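Local coordinates for kelch repeat and BTB domain-containing protein A55 (PDB 6I2M) that probably serves as a viral substrate-specific adapter of CUL3-based E3 ubiquitin ligases, its BTB domain binding CUL3 and its Kelch repeats thought to recruit host proteins for degradation, at residues E44-S47 against I48-S51; Y69-V72 against N73-D77; I124-Y127 against I128-D131; R152-D156 against E157-Y161. All blocks are in the same frame, centred on the assembly; numbering follows the deposited sequence.

Four short-range contacts illustrate how side chains a few residues apart adapt to their place in a fold, here the BTB and BACK part of the protein without its Kelch repeats. Contacts 1 and 2 belong to the BTB domain without touching; contacts 3 and 4 lie in the BACK region and touch through Ile124. Contacts 1 and 3 are largely buried and aromatic, with polar groups bonded elsewhere, in contact 1 to two other chains, in contact 3 mainly to helix 91-101. Contact 2, within one helix, is divided between an apolar flank and a polar outer one. Contact 1 runs off a helix end; contact 4 is mostly turn, a ring packed on backbone replacing regular bonding.

Contact 1. Residues E44-S47 against I48-S51; sequences EYFS and ILFS
Residues 44-47 and 48-51 span the short helix 44-49 and its exit, closed by three i to i+4 backbone hydrogen bonds: Ile48 N to Glu44 O, Leu49 N to Tyr45 O and Phe50 N to Phe46 O. The third is short and nearly straight, with 2.8 Å between Phe50 N and Phe46 O and an N-H...O angle of 171°, although Phe50 is the first residue to leave helical geometry. Ser51 OG turns back to Ile48 O at 2.7 Å, giving the helix end an additional side-chain bond; its hydroxyl approaches from above the carbonyl plane.

Phe46 and Phe50 run side by side in the same direction. Phe50 CE2 comes 3.6 Å from Phe46 CD2, at the edge of the Phe46 ring, and the two ring planes are inclined obliquely by 31°. Phe50 CG lies beside its own backbone N (chi1 -42°), which brings the ring back over the preceding turn, with CD2 3.2 Å from Phe46 O. Leu49 CD2 adds a looser apolar contact to Phe46 CD2 at 4.3 Å. On another flank, Ile48 CD1 rests 3.4 Å from Glu44 O.

Strand 23-27 and helix 36-42 cover the phenylalanines. Both carboxylate oxygens of Glu44 form salt bridges to the chain of another protein, while Ser47 O accepts a hydrogen bond from Arg19 of the second subunit. The short BTB helix thus sets Phe46 into its own domain and turns Ser47 and Phe50 to the second subunit, while Glu44 and Tyr45 give polar and aromatic contacts to another protein's chain, consistent with the domain's role in binding CUL3.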
loop_
_atom_site.group_PDB
_atom_site.type_symbol
_atom_site.label_atom_id
_atom_site.label_comp_id
_atom_site.label_asym_id
_atom_site.label_seq_id
_atom_site.Cartn_x
_atom_site.Cartn_y
_atom_site.Cartn_z
ATOM N N GLU A 44 13.075 -5.840 -6.775
ATOM C CA GLU A 44 14.012 -6.686 -6.035
ATOM C C GLU A 44 15.472 -6.229 -6.189
ATOM O O GLU A 44 16.320 -6.651 -5.400
ATOM C CB GLU A 44 13.822 -8.164 -6.396
ATOM C CG GLU A 44 14.074 -9.105 -5.229
ATOM C CD GLU A 44 13.618 -10.536 -5.437
ATOM O OE1 GLU A 44 12.394 -10.757 -5.582
ATOM O OE2 GLU A 44 14.485 -11.439 -5.436
ATOM N N TYR A 45 15.756 -5.345 -7.179
ATOM C CA TYR A 45 17.087 -4.769 -7.419
ATOM C C TYR A 45 17.480 -3.913 -6.215
ATOM O O TYR A 45 18.576 -4.087 -5.682
ATOM C CB TYR A 45 17.105 -3.922 -8.711
ATOM C CG TYR A 45 18.455 -3.322 -9.052
ATOM C CD1 TYR A 45 18.786 -2.028 -8.657
ATOM C CD2 TYR A 45 19.391 -4.039 -9.791
ATOM C CE1 TYR A 45 20.030 -1.475 -8.961
ATOM C CE2 TYR A 45 20.635 -3.493 -10.106
ATOM C CZ TYR A 45 20.950 -2.211 -9.689
ATOM O OH TYR A 45 22.174 -1.671 -10.003
ATOM N N PHE A 46 16.575 -3.005 -5.788
ATOM C CA PHE A 46 16.756 -2.121 -4.636
ATOM C C PHE A 46 16.785 -2.916 -3.327
ATOM O O PHE A 46 17.503 -2.530 -2.405
ATOM C CB PHE A 46 15.659 -1.045 -4.595
ATOM C CG PHE A 46 15.708 -0.050 -5.731
ATOM C CD1 PHE A 46 14.925 -0.225 -6.865
ATOM C CD2 PHE A 46 16.522 1.075 -5.658
ATOM C CE1 PHE A 46 14.965 0.700 -7.913
ATOM C CE2 PHE A 46 16.561 2.001 -6.706
ATOM C CZ PHE A 46 15.782 1.807 -7.826
ATOM N N SER A 47 16.026 -4.033 -3.258
ATOM C CA SER A 47 15.969 -4.925 -2.094
ATOM C C SER A 47 17.336 -5.567 -1.839
ATOM O O SER A 47 17.782 -5.633 -0.693
ATOM C CB SER A 47 14.904 -6.000 -2.295
ATOM O OG SER A 47 14.726 -6.778 -1.123
ATOM N N ILE A 48 18.010 -6.009 -2.914
ATOM C CA ILE A 48 19.343 -6.606 -2.840
ATOM C C ILE A 48 20.396 -5.496 -2.674
ATOM O O ILE A 48 21.416 -5.718 -2.018
ATOM C CB ILE A 48 19.595 -7.566 -4.038
ATOM C CG1 ILE A 48 18.696 -8.816 -3.916
ATOM C CG2 ILE A 48 21.067 -7.974 -4.143
ATOM C CD1 ILE A 48 18.291 -9.436 -5.206
ATOM N N LEU A 49 20.123 -4.292 -3.230
ATOM C CA LEU A 49 21.008 -3.130 -3.124
ATOM C C LEU A 49 21.094 -2.649 -1.672
ATOM O O LEU A 49 22.199 -2.544 -1.151
ATOM C CB LEU A 49 20.561 -1.993 -4.075
ATOM C CG LEU A 49 21.425 -0.718 -4.136
ATOM C CD1 LEU A 49 22.780 -0.984 -4.771
ATOM C CD2 LEU A 49 20.719 0.372 -4.911
ATOM N N PHE A 50 19.938 -2.409 -1.013
ATOM C CA PHE A 50 19.871 -1.956 0.380
ATOM C C PHE A 50 19.678 -3.143 1.343
ATOM O O PHE A 50 18.730 -3.162 2.132
ATOM C CB PHE A 50 18.766 -0.886 0.571
ATOM C CG PHE A 50 18.645 0.177 -0.501
ATOM C CD1 PHE A 50 19.711 1.021 -0.792
ATOM C CD2 PHE A 50 17.444 0.374 -1.173
ATOM C CE1 PHE A 50 19.593 2.007 -1.775
ATOM C CE2 PHE A 50 17.327 1.362 -2.154
ATOM C CZ PHE A 50 18.402 2.169 -2.450
ATOM N N SER A 51 20.594 -4.129 1.273
ATOM C CA SER A 51 20.560 -5.346 2.090
ATOM C C SER A 51 21.634 -5.385 3.191
ATOM O O SER A 51 21.675 -6.349 3.963
ATOM C CB SER A 51 20.661 -6.582 1.199
ATOM O OG SER A 51 21.892 -6.610 0.497
#

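Contact 2. Residues Y69-V72 against N73-D77; sequences YQSV and NDLID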
loop_
_atom_site.group_PDB
_atom_site.type_symbol
_atom_site.label_atom_id
_atom_site.label_comp_id
_atom_site.label_asym_id
_atom_site.label_seq_id
_atom_site.Cartn_x
_atom_site.Cartn_y
_atom_site.Cartn_z
ATOM N N TYR A 69 15.206 7.761 -18.718
ATOM C CA TYR A 69 14.654 8.585 -17.631
ATOM C C TYR A 69 13.133 8.482 -17.480
ATOM O O TYR A 69 12.667 8.181 -16.380
ATOM C CB TYR A 69 15.091 10.065 -17.740
ATOM C CG TYR A 69 14.313 11.002 -16.834
ATOM C CD1 TYR A 69 14.444 10.937 -15.449
ATOM C CD2 TYR A 69 13.430 11.940 -17.362
ATOM C CE1 TYR A 69 13.709 11.775 -14.612
ATOM C CE2 TYR A 69 12.697 12.791 -16.535
ATOM C CZ TYR A 69 12.844 12.708 -15.159
ATOM O OH TYR A 69 12.132 13.544 -14.334
ATOM N N GLN A 70 12.368 8.771 -18.558
ATOM C CA GLN A 70 10.900 8.728 -18.558
ATOM C C GLN A 70 10.378 7.336 -18.188
ATOM O O GLN A 70 9.334 7.231 -17.544
ATOM C CB GLN A 70 10.328 9.222 -19.903
ATOM C CG GLN A 70 8.828 9.568 -19.892
ATOM C CD GLN A 70 8.433 10.663 -18.920
ATOM O OE1 GLN A 70 9.104 11.694 -18.779
ATOM N NE2 GLN A 70 7.318 10.462 -18.232
ATOM N N SER A 71 11.136 6.281 -18.550
ATOM C CA SER A 71 10.831 4.890 -18.230
ATOM C C SER A 71 10.982 4.657 -16.718
ATOM O O SER A 71 10.038 4.178 -16.093
ATOM C CB SER A 71 11.739 3.951 -19.020
ATOM O OG SER A 71 11.467 2.591 -18.734
ATOM N N VAL A 72 12.147 5.040 -16.135
ATOM C CA VAL A 72 12.456 4.915 -14.699
ATOM C C VAL A 72 11.446 5.722 -13.858
ATOM O O VAL A 72 10.896 5.180 -12.900
ATOM C CB VAL A 72 13.941 5.268 -14.362
ATOM C CG1 VAL A 72 14.209 5.222 -12.860
ATOM C CG2 VAL A 72 14.914 4.345 -15.086
ATOM N N ASN A 73 11.183 6.991 -14.249
ATOM C CA ASN A 73 10.250 7.907 -13.579
ATOM C C ASN A 73 8.827 7.339 -13.494
ATOM O O ASN A 73 8.222 7.384 -12.421
ATOM C CB ASN A 73 10.249 9.283 -14.261
ATOM C CG ASN A 73 9.497 10.344 -13.497
ATOM O OD1 ASN A 73 9.998 10.921 -12.526
ATOM N ND2 ASN A 73 8.274 10.622 -13.919
ATOM N N ASP A 74 8.308 6.789 -14.613
ATOM C CA ASP A 74 6.972 6.191 -14.679
ATOM C C ASP A 74 6.895 4.879 -13.905
ATOM O O ASP A 74 5.832 4.555 -13.372
ATOM C CB ASP A 74 6.516 6.000 -16.135
ATOM C CG ASP A 74 6.179 7.282 -16.881
ATOM O OD1 ASP A 74 6.154 8.360 -16.241
ATOM O OD2 ASP A 74 5.938 7.208 -18.103
ATOM N N LEU A 75 8.019 4.135 -13.834
ATOM C CA LEU A 75 8.108 2.879 -13.088
ATOM C C LEU A 75 8.065 3.140 -11.587
ATOM O O LEU A 75 7.454 2.357 -10.865
ATOM C CB LEU A 75 9.352 2.070 -13.478
ATOM C CG LEU A 75 9.242 1.247 -14.762
ATOM C CD1 LEU A 75 10.601 0.888 -15.290
ATOM C CD2 LEU A 75 8.433 -0.009 -14.550
ATOM N N ILE A 76 8.678 4.255 -11.124
ATOM C CA ILE A 76 8.648 4.678 -9.717
ATOM C C ILE A 76 7.208 5.112 -9.400
ATOM O O ILE A 76 6.687 4.751 -8.346
ATOM C CB ILE A 76 9.713 5.768 -9.390
ATOM C CG1 ILE A 76 11.143 5.211 -9.566
ATOM C CG2 ILE A 76 9.532 6.342 -7.967
ATOM C CD1 ILE A 76 12.185 6.252 -9.922
ATOM N N ASP A 77 6.547 5.813 -10.351
ATOM C CA ASP A 77 5.145 6.235 -10.240
ATOM C C ASP A 77 4.229 5.007 -10.145
ATOM O O ASP A 77 3.224 5.052 -9.436
ATOM C CB ASP A 77 4.736 7.123 -11.431
ATOM C CG ASP A 77 5.335 8.522 -11.444
ATOM O OD1 ASP A 77 5.632 9.056 -10.351
ATOM O OD2 ASP A 77 5.484 9.091 -12.546
#
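Helix 69-79 of the BTB domain packs between its small sheet and helix 91-101, and residues 69-77 supply its first turns. Regular i to i+4 bonds run through them, from Asn73 N to Tyr69 O, Asp74 N to Gln70 O, Leu75 N to Ser71 O and Ile76 N to Val72 O. The first is nearly straight, with 2.9 Å between Asn73 N and Tyr69 O.

On the inner side Val72 meets Ile76 one turn later, the methyl CG1 of Val72 lying 3.7 Å from CD1 of Ile76 as the two branches cross at a slant. Both also touch strand 23-27, Val72 on Ile27 and Ile76 on Ile25. Leu75 CD1 passes 3.9 Å from Ser71 OG, whose hydroxyl is engaged with Thr97 and with the backbone carbonyl of Tyr93 on helix 91-101.

Tyr69 and Asn73 point the same way, their ring and amide planes 40° apart, with Asn73 CB over one face of the ring and displaced toward its rim. The outward flank is polar. A bend at chi2 (60°) folds the Gln70 chain along the helix and brings its amide to the carboxylate of Asp74, the two planes turned 72° from each other. Gln70 NE2 then stands 3.1 Å from Asp74 OD1 and 3.5 Å from Asp74 OD2.

Contact 3. Residues I124-Y127 against I128-D131; sequences IDFY and IYAD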
loop_
_atom_site.group_PDB
_atom_site.type_symbol
_atom_site.label_atom_id
_atom_site.label_comp_id
_atom_site.label_asym_id
_atom_site.label_seq_id
_atom_site.Cartn_x
_atom_site.Cartn_y
_atom_site.Cartn_z
ATOM N N ILE A 124 6.368 -7.097 -36.219
ATOM C CA ILE A 124 7.605 -6.944 -36.990
ATOM C C ILE A 124 8.703 -6.229 -36.161
ATOM O O ILE A 124 9.874 -6.602 -36.254
ATOM C CB ILE A 124 7.308 -6.280 -38.375
ATOM C CG1 ILE A 124 8.541 -6.301 -39.305
ATOM C CG2 ILE A 124 6.701 -4.869 -38.252
ATOM C CD1 ILE A 124 8.220 -6.636 -40.744
ATOM N N ASP A 125 8.305 -5.260 -35.312
ATOM C CA ASP A 125 9.200 -4.494 -34.445
ATOM C C ASP A 125 9.488 -5.213 -33.121
ATOM O O ASP A 125 10.621 -5.157 -32.637
ATOM C CB ASP A 125 8.620 -3.087 -34.194
ATOM C CG ASP A 125 9.489 -2.161 -33.361
ATOM O OD1 ASP A 125 10.708 -2.081 -33.633
ATOM O OD2 ASP A 125 8.945 -1.500 -32.452
ATOM N N PHE A 126 8.469 -5.883 -32.539
ATOM C CA PHE A 126 8.584 -6.601 -31.266
ATOM C C PHE A 126 9.442 -7.874 -31.335
ATOM O O PHE A 126 9.927 -8.322 -30.293
ATOM C CB PHE A 126 7.201 -6.900 -30.663
ATOM C CG PHE A 126 6.548 -5.702 -30.015
ATOM C CD1 PHE A 126 6.994 -5.223 -28.788
ATOM C CD2 PHE A 126 5.479 -5.059 -30.625
ATOM C CE1 PHE A 126 6.395 -4.109 -28.194
ATOM C CE2 PHE A 126 4.876 -3.947 -30.027
ATOM C CZ PHE A 126 5.336 -3.481 -28.814
ATOM N N TYR A 127 9.643 -8.444 -32.542
ATOM C CA TYR A 127 10.469 -9.642 -32.729
ATOM C C TYR A 127 11.959 -9.315 -32.590
ATOM O O TYR A 127 12.663 -10.014 -31.859
ATOM C CB TYR A 127 10.166 -10.332 -34.073
ATOM C CG TYR A 127 11.124 -11.450 -34.432
ATOM C CD1 TYR A 127 10.985 -12.720 -33.883
ATOM C CD2 TYR A 127 12.165 -11.237 -35.333
ATOM C CE1 TYR A 127 11.869 -13.750 -34.206
ATOM C CE2 TYR A 127 13.060 -12.257 -35.658
ATOM C CZ TYR A 127 12.904 -13.514 -35.096
ATOM O OH TYR A 127 13.777 -14.523 -35.423
ATOM N N ILE A 128 12.430 -8.260 -33.297
ATOM C CA ILE A 128 13.822 -7.781 -33.279
ATOM C C ILE A 128 14.190 -7.314 -31.854
ATOM O O ILE A 128 15.330 -7.497 -31.420
ATOM C CB ILE A 128 14.065 -6.682 -34.368
ATOM C CG1 ILE A 128 13.504 -7.117 -35.749
ATOM C CG2 ILE A 128 15.557 -6.309 -34.476
ATOM C CD1 ILE A 128 13.170 -5.971 -36.721
ATOM N N TYR A 129 13.197 -6.756 -31.129
ATOM C CA TYR A 129 13.310 -6.293 -29.746
ATOM C C TYR A 129 13.556 -7.475 -28.794
ATOM O O TYR A 129 14.510 -7.441 -28.017
ATOM C CB TYR A 129 12.045 -5.504 -29.342
ATOM C CG TYR A 129 11.901 -5.286 -27.851
ATOM C CD1 TYR A 129 12.705 -4.375 -27.177
ATOM C CD2 TYR A 129 10.960 -6.001 -27.112
ATOM C CE1 TYR A 129 12.586 -4.181 -25.804
ATOM C CE2 TYR A 129 10.833 -5.817 -25.735
ATOM C CZ TYR A 129 11.647 -4.903 -25.085
ATOM O OH TYR A 129 11.529 -4.706 -23.731
ATOM N N ALA A 130 12.698 -8.512 -28.865
ATOM C CA ALA A 130 12.784 -9.717 -28.036
ATOM C C ALA A 130 14.006 -10.587 -28.368
ATOM O O ALA A 130 14.457 -11.351 -27.513
ATOM C CB ALA A 130 11.504 -10.524 -28.156
ATOM N N ASP A 131 14.546 -10.459 -29.599
ATOM C CA ASP A 131 15.739 -11.176 -30.062
ATOM C C ASP A 131 17.005 -10.552 -29.459
ATOM O O ASP A 131 18.024 -11.234 -29.333
ATOM C CB ASP A 131 15.810 -11.169 -31.601
ATOM C CG ASP A 131 16.924 -12.014 -32.193
ATOM O OD1 ASP A 131 16.899 -13.249 -32.001
ATOM O OD2 ASP A 131 17.814 -11.440 -32.855
#
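Phe126 and Tyr129 meet within helix 120-132, an early helix of the all-helical BACK region that follows the BTB domain. Tyr129 CD2 lies 4.4 Å from Phe126 CD1, at the edge of the Phe126 ring and near its plane, a loose apolar contact. Tyr129 CG is placed opposite the backbone N (chi1 165°), and the ring edge thereby also faces Phe126 O. That carbonyl accepts Ala130 N at 3.1 Å, while the methyl CB of Ala130 packs 3.5 Å from the same Phe126 O. Next along the helix, Asp131 N bonds to Tyr127 O at 3.0 Å, whereas Tyr129 N reaches Asp125 O only weakly.

Surrounding helices fix how these side chains stand. Tyr129 lies against Lys92 and Leu95 of helix 91-101, and its hydroxyl hydrogen-bonds to Ser96; Asp125, from the preceding turn, makes a salt bridge to Lys92. Helix 120-132 is therefore tied by two polar links, as well as by packing, to a helix of the BTB part. Tyr127 heads instead into the BACK helices, where it touches Ser142 and Ile146 of helix 136-147 and Ser166 and Lys169 of helix 164-171.

Ile128 uses its longer branch along the helix: CG1 sits beside the backbone N, and CD1 reaches back to within 3.4 Å of Ile124 O.

Contact 4. Residues R152-D156 against E157-Y161; sequences RLIND and ENFKY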
loop_
_atom_site.group_PDB
_atom_site.type_symbol
_atom_site.label_atom_id
_atom_site.label_comp_id
_atom_site.label_asym_id
_atom_site.label_seq_id
_atom_site.Cartn_x
_atom_site.Cartn_y
_atom_site.Cartn_z
ATOM N N ARG A 152 1.709 -9.647 -46.120
ATOM C CA ARG A 152 1.324 -8.260 -45.861
ATOM C C ARG A 152 2.545 -7.469 -45.386
ATOM O O ARG A 152 2.623 -6.261 -45.613
ATOM C CB ARG A 152 0.238 -8.196 -44.776
ATOM C CG ARG A 152 -1.151 -8.598 -45.238
ATOM C CD ARG A 152 -2.107 -8.595 -44.065
ATOM N NE ARG A 152 -3.484 -8.877 -44.469
ATOM C CZ ARG A 152 -4.501 -8.999 -43.622
ATOM N NH1 ARG A 152 -4.307 -8.870 -42.314
ATOM N NH2 ARG A 152 -5.721 -9.257 -44.074
ATOM N N LEU A 153 3.490 -8.162 -44.715
ATOM C CA LEU A 153 4.701 -7.587 -44.130
ATOM C C LEU A 153 5.892 -7.452 -45.087
ATOM O O LEU A 153 6.800 -6.675 -44.791
ATOM C CB LEU A 153 5.113 -8.371 -42.872
ATOM C CG LEU A 153 4.228 -8.169 -41.641
ATOM C CD1 LEU A 153 4.427 -9.281 -40.640
ATOM C CD2 LEU A 153 4.468 -6.814 -41.000
ATOM N N ILE A 154 5.895 -8.182 -46.226
ATOM C CA ILE A 154 6.980 -8.112 -47.221
ATOM C C ILE A 154 7.048 -6.728 -47.901
ATOM O O ILE A 154 8.107 -6.338 -48.397
ATOM C CB ILE A 154 6.962 -9.274 -48.256
ATOM C CG1 ILE A 154 5.630 -9.344 -49.041
ATOM C CG2 ILE A 154 7.313 -10.613 -47.595
ATOM C CD1 ILE A 154 5.724 -9.946 -50.440
ATOM N N ASN A 155 5.919 -5.990 -47.893
ATOM C CA ASN A 155 5.783 -4.647 -48.464
ATOM C C ASN A 155 5.859 -3.549 -47.382
ATOM O O ASN A 155 5.964 -2.367 -47.722
ATOM C CB ASN A 155 4.477 -4.538 -49.259
ATOM C CG ASN A 155 4.337 -5.572 -50.351
ATOM O OD1 ASN A 155 4.964 -5.483 -51.413
ATOM N ND2 ASN A 155 3.508 -6.575 -50.112
ATOM N N ASP A 156 5.814 -3.945 -46.089
ATOM C CA ASP A 156 5.872 -3.055 -44.923
ATOM C C ASP A 156 7.238 -2.359 -44.797
ATOM O O ASP A 156 8.246 -2.887 -45.273
ATOM C CB ASP A 156 5.527 -3.838 -43.637
ATOM C CG ASP A 156 5.254 -2.993 -42.406
ATOM O OD1 ASP A 156 4.320 -2.162 -42.449
ATOM O OD2 ASP A 156 5.962 -3.177 -41.392
ATOM N N GLU A 157 7.255 -1.165 -44.169
ATOM C CA GLU A 157 8.441 -0.325 -43.954
ATOM C C GLU A 157 9.511 -0.984 -43.075
ATOM O O GLU A 157 10.699 -0.879 -43.384
ATOM C CB GLU A 157 8.037 1.032 -43.346
ATOM C CG GLU A 157 7.255 1.940 -44.279
ATOM C CD GLU A 157 6.761 3.220 -43.630
ATOM O OE1 GLU A 157 7.595 4.117 -43.370
ATOM O OE2 GLU A 157 5.538 3.327 -43.386
ATOM N N ASN A 158 9.089 -1.656 -41.984
ATOM C CA ASN A 158 9.964 -2.307 -41.001
ATOM C C ASN A 158 10.585 -3.644 -41.465
ATOM O O ASN A 158 11.387 -4.222 -40.727
ATOM C CB ASN A 158 9.225 -2.494 -39.668
ATOM C CG ASN A 158 8.675 -1.222 -39.066
ATOM O OD1 ASN A 158 9.416 -0.322 -38.652
ATOM N ND2 ASN A 158 7.356 -1.125 -38.993
ATOM N N PHE A 159 10.236 -4.116 -42.680
ATOM C CA PHE A 159 10.730 -5.374 -43.255
ATOM C C PHE A 159 12.243 -5.401 -43.507
ATOM O O PHE A 159 12.851 -6.471 -43.431
ATOM C CB PHE A 159 9.953 -5.725 -44.534
ATOM C CG PHE A 159 10.143 -7.138 -45.039
ATOM C CD1 PHE A 159 9.679 -8.226 -44.305
ATOM C CD2 PHE A 159 10.756 -7.379 -46.260
ATOM C CE1 PHE A 159 9.854 -9.531 -44.773
ATOM C CE2 PHE A 159 10.918 -8.685 -46.732
ATOM C CZ PHE A 159 10.478 -9.751 -45.981
ATOM N N LYS A 160 12.843 -4.230 -43.793
ATOM C CA LYS A 160 14.277 -4.070 -44.059
ATOM C C LYS A 160 15.167 -4.325 -42.829
ATOM O O LYS A 160 16.325 -4.715 -42.989
ATOM C CB LYS A 160 14.576 -2.692 -44.689
ATOM C CG LYS A 160 14.111 -1.488 -43.862
ATOM C CD LYS A 160 14.408 -0.171 -44.559
ATOM C CE LYS A 160 13.939 1.007 -43.742
ATOM N NZ LYS A 160 14.280 2.298 -44.392
ATOM N N TYR A 161 14.624 -4.106 -41.614
ATOM C CA TYR A 161 15.340 -4.278 -40.346
ATOM C C TYR A 161 15.535 -5.745 -39.929
ATOM O O TYR A 161 16.394 -6.016 -39.084
ATOM C CB TYR A 161 14.670 -3.467 -39.221
ATOM C CG TYR A 161 14.604 -1.980 -39.497
ATOM C CD1 TYR A 161 15.704 -1.158 -39.266
ATOM C CD2 TYR A 161 13.439 -1.392 -39.978
ATOM C CE1 TYR A 161 15.651 0.211 -39.522
ATOM C CE2 TYR A 161 13.371 -0.022 -40.234
ATOM C CZ TYR A 161 14.481 0.776 -40.006
ATOM O OH TYR A 161 14.421 2.125 -40.257
#
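Phe159 lies flat against Ile154 where the chain of the BACK region turns out of helix 150-153 on its way to helix 164-171. This is the tight part of the contact. Ile154 CA stands over the centre of the Phe159 ring, 3.8 Å from the centroid and only 2° off the ring normal, a CH-pi contact of nearly ideal direction. The Ile154 side chain runs along the ring in the same sense, and its methyl CG2 touches Phe159 CZ at 3.7 Å. At the other end of the residue, Phe159 CB sits 3.3 Å from Leu153 O and 3.4 Å from Asp156 O, so two backbone carbonyls lie against its base. With chi1 at -166°, the Phe159 ring swings back across the turn. Trp191 of helix 184-195 meets the same ring edge-to-face, while Ile187 of that helix packs on Ile154.

The polar side is looser. Phe159 N reaches Asp156 O in a weak hydrogen bond, and no regular helical pattern supports residues 159-161 despite their helical backbone angles. Glu157, with an extended chain, is exposed and touches Asp156 mainly near its own CB. Ile124 of helix 120-132 packs on Leu153, Asp156 and Asn158, joining the turn to that helix. The carboxylate of Asp156 and the amide of Asn158 have planes 54° apart, and Asn158 ND2 gives Asp156 OD2 a weak, long hydrogen bond of 3.5 Å.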